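Local atomic coordinates of FOKI restriction endonuclease (Planomicrobium okeanokoites, PDB entry 2FOK), a protein that cuts DNA a set distance away from the sequence it recognises, as a metal-dependent type IIS restriction endonuclease. Residues 33-36 with 37-40; 59-62 with 63-67; 136-139 with 140-143. All coordinates share one frame; numbering follows the deposited sequence.

Contact 1: 33-36 with 37-40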
# COMPACT_ATOMS: atom_id res chain seq x y z
N VAL A 33 4.58 33.79 -10.23
CA VAL A 33 5.15 33.00 -9.14
C VAL A 33 6.63 32.73 -9.34
O VAL A 33 7.40 32.77 -8.38
CB VAL A 33 4.39 31.66 -8.99
CG1 VAL A 33 5.06 30.79 -7.92
CG2 VAL A 33 2.94 31.92 -8.62
N HIS A 34 7.03 32.47 -10.58
CA HIS A 34 8.43 32.19 -10.88
C HIS A 34 9.28 33.37 -10.43
O HIS A 34 10.34 33.20 -9.80
CB HIS A 34 8.62 31.95 -12.38
CG HIS A 34 10.04 32.04 -12.83
ND1 HIS A 34 10.87 30.93 -12.92
CD2 HIS A 34 10.81 33.11 -13.16
CE1 HIS A 34 12.07 31.32 -13.29
NE2 HIS A 34 12.07 32.63 -13.45
N ASN A 35 8.82 34.57 -10.77
CA ASN A 35 9.53 35.78 -10.41
C ASN A 35 9.39 36.05 -8.91
O ASN A 35 10.37 36.40 -8.25
CB ASN A 35 8.98 36.96 -11.20
CG ASN A 35 9.58 37.06 -12.57
OD1 ASN A 35 10.69 36.57 -12.81
ND2 ASN A 35 8.87 37.70 -13.49
N GLU A 36 8.18 35.89 -8.40
CA GLU A 36 7.90 36.11 -6.98
C GLU A 36 8.82 35.25 -6.14
O GLU A 36 9.43 35.73 -5.18
CB GLU A 36 6.44 35.77 -6.67
CG GLU A 36 6.13 35.42 -5.21
CD GLU A 36 4.82 34.64 -5.05
OE1 GLU A 36 3.97 34.68 -5.96
OE2 GLU A 36 4.64 33.99 -4.01
N VAL A 37 8.94 33.97 -6.51
CA VAL A 37 9.78 33.03 -5.78
C VAL A 37 11.26 33.40 -5.85
O VAL A 37 11.89 33.66 -4.82
CB VAL A 37 9.61 31.58 -6.31
CG1 VAL A 37 10.72 30.68 -5.75
CG2 VAL A 37 8.24 31.04 -5.90
N LYS A 38 11.81 33.44 -7.05
CA LYS A 38 13.21 33.76 -7.24
C LYS A 38 13.59 35.20 -6.90
O LYS A 38 14.75 35.48 -6.60
CB LYS A 38 13.62 33.46 -8.69
CG LYS A 38 13.55 34.65 -9.62
CD LYS A 38 14.71 34.65 -10.60
CE LYS A 38 14.58 35.79 -11.59
NZ LYS A 38 13.43 36.67 -11.25
N ASN A 39 12.62 36.11 -6.95
CA ASN A 39 12.89 37.52 -6.68
C ASN A 39 12.50 38.00 -5.29
O ASN A 39 12.81 39.14 -4.92
CB ASN A 39 12.16 38.40 -7.71
CG ASN A 39 12.98 38.65 -8.96
OD1 ASN A 39 14.10 38.15 -9.10
ND2 ASN A 39 12.42 39.41 -9.89
N ILE A 40 11.84 37.15 -4.51
CA ILE A 40 11.41 37.57 -3.18
C ILE A 40 11.49 36.51 -2.09
O ILE A 40 12.09 36.73 -1.04
CB ILE A 40 9.98 38.12 -3.24
CG1 ILE A 40 9.99 39.48 -3.96
CG2 ILE A 40 9.41 38.24 -1.84
CD1 ILE A 40 8.77 39.72 -4.83
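Lys-38 packs back over His-34 and Asn-35, one turn earlier in helix 32-45, an alpha helix in the first subdomain of the recognition domain, which belongs to the helix-turn-helix clan. Its CB lies 3.5 Å from the carbonyl O of His-34, the same O that takes the Lys-38 backbone N-H at 3.1 Å. CG stays beside that carbonyl. CD then passes obliquely by the imidazole, 4.4 Å from His-34 NE2, and CE reaches the neighbourhood of the Asn-35 amide. The chain bends at chi2 and again at its last torsion, which is nearly eclipsed (chi4 6°), and this turns the ammonium toward two asparagines. NZ donates to OD1 of Asn-35 at 3.2 Å, lying 32° out of the plane of that carbonyl, and to OD1 of Asn-39 at 2.7 Å, where it sits well above the amide plane. Asn-35 and Lys-38 run side by side in the same direction, and the two amides together hold the lysine tip against the helix surface.

On another side of the helix, Glu-36 sends its carboxylate away from this group: OE2 makes salt bridges with Lys-41 and Arg-22, the latter tying helix 17-24 to this one. The valines take the buried side, where both touch Val-26. There the Val-37 N-H bonds almost straight to Val-33 O at 2.7 Å, and CG1 of Val-33 meets CG2 of Val-37 at 3.8 Å.

Contact 2: 59-62 with 63-67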
# COMPACT_ATOMS: atom_id res chain seq x y z
N MET A 59 17.14 29.65 -11.34
CA MET A 59 15.81 30.08 -11.77
C MET A 59 15.95 31.18 -12.81
O MET A 59 14.97 31.59 -13.44
CB MET A 59 15.01 30.60 -10.58
CG MET A 59 14.73 29.53 -9.55
SD MET A 59 13.35 29.92 -8.49
CE MET A 59 12.08 30.33 -9.68
N ASN A 60 17.18 31.64 -12.99
CA ASN A 60 17.45 32.70 -13.94
C ASN A 60 17.77 32.26 -15.36
O ASN A 60 17.72 33.08 -16.27
CB ASN A 60 18.58 33.60 -13.43
CG ASN A 60 18.37 35.05 -13.82
OD1 ASN A 60 17.27 35.58 -13.69
ND2 ASN A 60 19.43 35.69 -14.33
N GLN A 61 18.08 30.98 -15.56
CA GLN A 61 18.42 30.46 -16.89
C GLN A 61 17.27 30.67 -17.88
O GLN A 61 16.12 30.83 -17.49
CB GLN A 61 18.78 28.98 -16.83
CG GLN A 61 18.81 28.39 -15.43
CD GLN A 61 18.43 26.91 -15.42
OE1 GLN A 61 19.02 26.08 -16.12
NE2 GLN A 61 17.42 26.57 -14.61
N HIS A 62 17.59 30.67 -19.17
CA HIS A 62 16.59 30.87 -20.22
C HIS A 62 15.70 29.64 -20.34
O HIS A 62 14.47 29.74 -20.31
CB HIS A 62 17.28 31.15 -21.56
CG HIS A 62 16.34 31.34 -22.71
ND1 HIS A 62 16.27 30.47 -23.77
CD2 HIS A 62 15.45 32.33 -22.97
CE1 HIS A 62 15.38 30.91 -24.64
NE2 HIS A 62 14.87 32.03 -24.18
N ASP A 63 16.33 28.49 -20.50
CA ASP A 63 15.64 27.21 -20.60
C ASP A 63 15.78 26.58 -19.24
O ASP A 63 16.84 26.07 -18.88
CB ASP A 63 16.29 26.34 -21.68
CG ASP A 63 16.10 26.92 -23.08
OD1 ASP A 63 15.02 27.49 -23.34
OD2 ASP A 63 17.03 26.81 -23.90
N LEU A 64 14.70 26.63 -18.47
CA LEU A 64 14.68 26.13 -17.11
C LEU A 64 14.60 24.62 -16.94
O LEU A 64 13.72 23.94 -17.48
CB LEU A 64 13.52 26.78 -16.35
CG LEU A 64 13.63 28.30 -16.16
CD1 LEU A 64 12.25 28.88 -15.82
CD2 LEU A 64 14.65 28.60 -15.07
N ILE A 65 15.54 24.11 -16.16
CA ILE A 65 15.61 22.70 -15.85
C ILE A 65 16.13 22.68 -14.41
O ILE A 65 17.07 23.41 -14.08
CB ILE A 65 16.56 21.95 -16.82
CG1 ILE A 65 16.80 20.51 -16.32
CG2 ILE A 65 17.88 22.71 -16.96
CD1 ILE A 65 16.94 19.48 -17.43
N TYR A 66 15.50 21.89 -13.55
CA TYR A 66 15.91 21.80 -12.15
C TYR A 66 16.18 20.35 -11.77
O TYR A 66 15.46 19.45 -12.20
CB TYR A 66 14.82 22.35 -11.22
CG TYR A 66 14.32 23.76 -11.52
CD1 TYR A 66 15.20 24.84 -11.60
CD2 TYR A 66 12.96 24.01 -11.68
CE1 TYR A 66 14.73 26.15 -11.84
CE2 TYR A 66 12.48 25.31 -11.92
CZ TYR A 66 13.37 26.37 -12.00
OH TYR A 66 12.90 27.64 -12.25
N THR A 67 17.22 20.11 -10.97
CA THR A 67 17.54 18.76 -10.54
C THR A 67 16.71 18.45 -9.31
O THR A 67 16.17 19.36 -8.67
CB THR A 67 19.03 18.61 -10.13
OG1 THR A 67 19.28 19.37 -8.95
CG2 THR A 67 19.95 19.08 -11.24
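Gln-61 reaches across the reversal in the chain to Ile-65, spanning the turn that carries helix 49-60 into strand 66-67. Its NE2 donates to the Ile-65 carbonyl O at 3.2 Å with an N-H...O angle of 162°. The acceptor lies close to the plane of the glutamine amide, but the reverse does not hold: NE2 sits above the Ile-65 carbonyl plane, 37° out of it. CG of Gln-61 nearly eclipses the backbone N (chi1 -3°), and the bend at chi2 carries the amide across the loop, where NE2 also bonds to Ile-58 O. One nitrogen thus pins both the end of the helix and the approach to the strand.

Leu-64 crosses the glutamine obliquely, its CD2 3.5 Å from Gln-61 NE2 and 3.4 Å from the carbonyl O of Met-59. Beyond it, the Tyr-66 ring presents its edge to CA of Met-59, while its hydroxyl OH lies 3.8 Å from Met-59 CG. The methionine bends at chi3, bringing CE alongside that same hydroxyl, whose polar partner is Val-26 O. Phe-27 meets the tyrosine ring edge-to-face.

Around this turn, Met-59 and Leu-64 both lean on His-34 of helix 32-45, and Met-59 and Tyr-66 touch Ile-87 of helix 87-91. The backbone of Tyr-66 pairs with Phe-129, joining strand 66-67 to strand 128-131 in a three-stranded antiparallel sheet.

Contact 3: 136-139 with 140-143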
# COMPACT_ATOMS: atom_id res chain seq x y z
N LEU A 136 2.38 24.18 -19.05
CA LEU A 136 2.41 25.61 -19.34
C LEU A 136 0.98 26.14 -19.46
O LEU A 136 0.66 27.23 -18.97
CB LEU A 136 3.20 25.87 -20.62
CG LEU A 136 4.71 25.71 -20.45
CD1 LEU A 136 5.34 25.20 -21.74
CD2 LEU A 136 5.31 27.04 -20.05
N ALA A 137 0.11 25.35 -20.09
CA ALA A 137 -1.29 25.72 -20.27
C ALA A 137 -1.96 25.76 -18.91
O ALA A 137 -2.87 26.55 -18.66
CB ALA A 137 -1.99 24.71 -21.17
N TYR A 138 -1.53 24.87 -18.02
CA TYR A 138 -2.07 24.84 -16.67
C TYR A 138 -1.58 26.12 -15.98
O TYR A 138 -2.33 26.79 -15.28
CB TYR A 138 -1.55 23.60 -15.93
CG TYR A 138 -2.03 23.46 -14.50
CD1 TYR A 138 -3.36 23.75 -14.16
CD2 TYR A 138 -1.16 23.07 -13.49
CE1 TYR A 138 -3.80 23.64 -12.84
CE2 TYR A 138 -1.59 22.95 -12.17
CZ TYR A 138 -2.91 23.24 -11.85
OH TYR A 138 -3.34 23.13 -10.54
N SER A 139 -0.32 26.45 -16.24
CA SER A 139 0.34 27.62 -15.67
C SER A 139 -0.34 28.95 -15.98
O SER A 139 -0.60 29.73 -15.07
CB SER A 139 1.80 27.67 -16.15
OG SER A 139 2.56 28.67 -15.48
N LYS A 140 -0.64 29.20 -17.26
CA LYS A 140 -1.28 30.46 -17.68
C LYS A 140 -2.79 30.49 -17.48
O LYS A 140 -3.42 31.56 -17.52
CB LYS A 140 -0.96 30.75 -19.14
CG LYS A 140 -0.76 29.50 -19.99
CD LYS A 140 0.23 29.75 -21.13
CE LYS A 140 1.67 29.87 -20.62
NZ LYS A 140 1.76 29.60 -19.16
N SER A 141 -3.38 29.31 -17.26
CA SER A 141 -4.82 29.18 -17.07
C SER A 141 -5.37 30.10 -15.97
O SER A 141 -4.77 30.25 -14.92
CB SER A 141 -5.16 27.73 -16.72
OG SER A 141 -4.67 27.42 -15.42
N ALA A 142 -6.52 30.71 -16.23
CA ALA A 142 -7.12 31.59 -15.24
C ALA A 142 -7.60 30.74 -14.07
O ALA A 142 -8.07 29.61 -14.27
CB ALA A 142 -8.29 32.35 -15.85
N ASP A 143 -7.47 31.26 -12.86
CA ASP A 143 -7.91 30.55 -11.66
C ASP A 143 -9.43 30.39 -11.66
O ASP A 143 -10.15 31.37 -11.86
CB ASP A 143 -7.52 31.32 -10.41
CG ASP A 143 -6.07 31.17 -10.06
OD1 ASP A 143 -5.30 30.56 -10.84
OD2 ASP A 143 -5.69 31.67 -8.97
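Lys-140 and Leu-136 close the last regular turn of helix 133-140, the backbone N of Lys-140 lying 2.9 Å from Leu-136 O, and the turn then loosens at Ser-141, whose N-H splits weakly between Ala-137 O at 3.1 Å and Tyr-138 O at 3.4 Å.

The lysine side chain curls back on itself, bent at each torsion from chi2 to chi4, and brings NZ in toward the same Leu-136 O. The position of this carbonyl O is less sure, so the length of neither bond to it should be pressed. NZ also lies 3.6 Å from CB of Ser-139. Asp-28 draws these two residues together: its OD2 makes a salt bridge with Lys-140 NZ and a hydrogen bond with Ser-139 OG.

Ser-141 turns its hydroxyl back over the helix end, OG set between the backbone N and the carbonyl carbon (chi1 70°), toward the O of Tyr-138. The two atoms are modelled implausibly close, so the details of this bond are doubtful. The same OG lies 4.1 Å from CD1 of Tyr-138, approaching the ring obliquely. That ring stacks on Phe-119 and touches residues of both helix 17-24 and helix 146-157.

This is a helix C-terminus: the hydrogen bonds become weak and shared as Ser-141 leaves helical geometry, and the chain goes on toward helix 146-157 in the helix-rich recognition domain.

From the N terminus the three contacts come in series, none nested in or crossing another. Contact 1 closes one turn inside helix 32-45. Contact 2 closes the turn between helix 49-60 and strand 66-67, and the two touch: Lys-38 CB lies 3.6 Å from Met-59 SD, and His-34 CE1 3.5 Å from Leu-64 CD1. A weak bond from His-34 ND1 also ends on Val-26 O, giving the two contacts a shared acceptor. By way of its sheet partner, strand 128-131, contact 2 leads on to helix 133-140, whose end is contact 3. Its centre stands about 17 Å from that of contact 1 and about 19 Å from that of contact 2, without touching either.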